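Local coordinates for Alpha/beta hydrolase fold protein (Ochrobactrum, PDB 4G9E) that probably hydrolyses the lactone ring of N-acyl homoserine lactones, as an AHL-lactonase of the alpha/beta hydrolase fold, at residues R119-G125 against L209-N215. Residues are numbered along the deposited sequence.
Sequences RGLMITG and LPIAVVN
Met122 and Ala212 form the apolar centre of one sheet face: the extended Met122 side chain (chi1 t, chi2 t, chi3 m) sets CE 3.7 Å from Ala212 CB and 3.9 Å from Val214 CG2. Phe265 of helix 255-270 covers Met122 and Ala212. The other face carries Leu121, Ile123, Ile211 and Val213; Ile123 (chi1 p) places CG1 4.0 Å from Val213 CG2, and Leu121 CB lies 4.4 Å from both Ile211 CG1 and Leu209 CD1. Strands 120-124 and 211-215 run parallel in extended conformation, their axes 4.6 Å apart at closest approach and 19° between directions, pairing Leu121 with Ile211, Met122 with Ala212 and Ile123 with Val213. Four hydrogen bonds zigzag between them: Leu121 N to Pro210 O (3.0 Å), Ala212 N to Leu121 O (2.8 Å), Ile123 N to Ala212 O (2.8 Å) and Val214 N to Ile123 O (3.2 Å). These are neighbouring strands of the central alpha/beta hydrolase sheet, joined by 83 residues, just over half of them helical and none in strands, the position where alpha/beta hydrolases commonly carry their cap; strand 97-101 flanks 120-124 on its other edge. Past the last bridge, side chains take over the pairing. Thr124 OG1 (chi1 m) donates to Val214 O at 2.8 Å, and Gly125 N, at positive phi (78°), donates to Asn215 OD1 at 2.8 Å. A water accepts from Asn215 ND2 (3.1 Å) and donates weakly to Ile123 O (3.0 Å). Gly125 O hydrogen-bonds Ser102 OG, the probable nucleophile; the side-chain position of Gly125 is about 7 Å from the bound N-butanoyl-L-homoserine.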
loop_
_atom_site.group_PDB
_atom_site.type_symbol
_atom_site.label_atom_id
_atom_site.label_comp_id
_atom_site.label_asym_id
_atom_site.label_seq_id
_atom_site.Cartn_x
_atom_site.Cartn_y
_atom_site.Cartn_z
ATOM N N ARG A 119 -11.602 5.820 -7.727
ATOM C CA ARG A 119 -11.378 6.481 -9.005
ATOM C C ARG A 119 -10.147 5.986 -9.742
ATOM O O ARG A 119 -10.001 6.212 -10.937
ATOM C CB ARG A 119 -11.402 7.997 -8.860
ATOM C CG ARG A 119 -12.851 8.476 -8.818
ATOM C CD ARG A 119 -13.022 9.960 -8.929
ATOM N NE ARG A 119 -12.829 10.608 -7.642
ATOM C CZ ARG A 119 -12.952 11.917 -7.454
ATOM N NH1 ARG A 119 -13.280 12.703 -8.473
ATOM N NH2 ARG A 119 -12.757 12.437 -6.252
ATOM N N GLY A 120 -9.269 5.293 -9.027
ATOM C CA GLY A 120 -8.092 4.697 -9.622
ATOM C C GLY A 120 -7.303 4.022 -8.522
ATOM O O GLY A 120 -7.495 4.344 -7.349
ATOM N N LEU A 121 -6.417 3.108 -8.905
ATOM C CA LEU A 121 -5.533 2.427 -7.964
ATOM C C LEU A 121 -4.121 2.470 -8.508
ATOM O O LEU A 121 -3.896 2.034 -9.639
ATOM C CB LEU A 121 -5.963 0.966 -7.816
ATOM C CG LEU A 121 -5.028 0.054 -7.019
ATOM C CD1 LEU A 121 -4.965 0.488 -5.574
ATOM C CD2 LEU A 121 -5.509 -1.391 -7.113
ATOM N N MET A 122 -3.180 2.992 -7.720
ATOM C CA MET A 122 -1.759 2.902 -8.062
ATOM C C MET A 122 -1.100 1.931 -7.095
ATOM O O MET A 122 -1.302 2.040 -5.885
ATOM C CB MET A 122 -1.068 4.271 -7.982
ATOM C CG MET A 122 0.438 4.188 -8.271
ATOM S SD MET A 122 1.299 5.769 -8.229
ATOM C CE MET A 122 0.724 6.465 -9.776
ATOM N N ILE A 123 -0.330 0.993 -7.639
ATOM C CA ILE A 123 0.372 0.004 -6.828
ATOM C C ILE A 123 1.875 0.074 -7.063
ATOM O O ILE A 123 2.352 0.106 -8.211
ATOM C CB ILE A 123 -0.176 -1.426 -7.057
ATOM C CG1 ILE A 123 -0.083 -1.845 -8.531
ATOM C CG2 ILE A 123 -1.617 -1.522 -6.553
ATOM C CD1 ILE A 123 -0.469 -3.305 -8.787
ATOM N N THR A 124 2.608 0.113 -5.953
ATOM C CA THR A 124 4.055 0.234 -5.948
ATOM C C THR A 124 4.598 -0.822 -5.006
ATOM O O THR A 124 4.165 -0.916 -3.855
ATOM C CB THR A 124 4.466 1.631 -5.447
ATOM O OG1 THR A 124 4.105 2.610 -6.429
ATOM C CG2 THR A 124 5.965 1.714 -5.150
ATOM N N GLY A 125 5.538 -1.627 -5.487
ATOM C CA GLY A 125 6.086 -2.702 -4.678
ATOM C C GLY A 125 5.174 -3.913 -4.588
ATOM O O GLY A 125 5.315 -4.716 -3.674
ATOM N N LEU A 209 -11.368 -0.016 -13.700
ATOM C CA LEU A 209 -10.805 1.259 -13.255
ATOM C C LEU A 209 -9.336 1.369 -13.662
ATOM O O LEU A 209 -8.664 0.364 -13.893
ATOM C CB LEU A 209 -10.965 1.464 -11.744
ATOM C CG LEU A 209 -9.858 0.953 -10.819
ATOM C CD1 LEU A 209 -10.088 1.404 -9.385
ATOM C CD2 LEU A 209 -9.736 -0.561 -10.900
ATOM N N PRO A 210 -8.830 2.600 -13.771
ATOM C CA PRO A 210 -7.410 2.739 -14.095
ATOM C C PRO A 210 -6.540 2.166 -12.985
ATOM O O PRO A 210 -6.728 2.496 -11.811
ATOM C CB PRO A 210 -7.214 4.260 -14.173
ATOM C CG PRO A 210 -8.577 4.821 -14.391
ATOM C CD PRO A 210 -9.500 3.905 -13.649
ATOM N N ILE A 211 -5.583 1.332 -13.372
ATOM C CA ILE A 211 -4.575 0.849 -12.444
ATOM C C ILE A 211 -3.210 1.306 -12.936
ATOM O O ILE A 211 -2.825 1.029 -14.072
ATOM C CB ILE A 211 -4.609 -0.691 -12.267
ATOM C CG1 ILE A 211 -5.949 -1.114 -11.652
ATOM C CG2 ILE A 211 -3.446 -1.121 -11.386
ATOM C CD1 ILE A 211 -6.146 -2.623 -11.533
ATOM N N ALA A 212 -2.502 2.028 -12.074
ATOM C CA ALA A 212 -1.157 2.496 -12.365
ATOM C C ALA A 212 -0.161 1.635 -11.621
ATOM O O ALA A 212 -0.399 1.232 -10.478
ATOM C CB ALA A 212 -1.000 3.946 -11.937
ATOM N N VAL A 213 0.966 1.373 -12.267
ATOM C CA VAL A 213 2.004 0.531 -11.695
ATOM C C VAL A 213 3.313 1.308 -11.772
ATOM O O VAL A 213 3.756 1.675 -12.863
ATOM C CB VAL A 213 2.135 -0.795 -12.469
ATOM C CG1 VAL A 213 3.248 -1.655 -11.887
ATOM C CG2 VAL A 213 0.815 -1.554 -12.466
ATOM N N VAL A 214 3.910 1.584 -10.615
ATOM C CA VAL A 214 5.136 2.382 -10.535
ATOM C C VAL A 214 6.082 1.710 -9.547
ATOM O O VAL A 214 5.708 1.465 -8.394
ATOM C CB VAL A 214 4.841 3.814 -10.042
ATOM C CG1 VAL A 214 6.130 4.606 -9.887
ATOM C CG2 VAL A 214 3.871 4.531 -10.985
ATOM N N ASN A 215 7.297 1.400 -9.992
ATOM C CA ASN A 215 8.274 0.717 -9.143
ATOM C C ASN A 215 9.659 1.301 -9.285
ATOM O O ASN A 215 9.996 1.882 -10.317
ATOM C CB ASN A 215 8.358 -0.768 -9.483
ATOM C CG ASN A 215 7.196 -1.536 -8.926
ATOM O OD1 ASN A 215 7.138 -1.790 -7.726
ATOM N ND2 ASN A 215 6.248 -1.885 -9.779
HETATM O O HOH W 1 3.735 -2.549 -8.146
#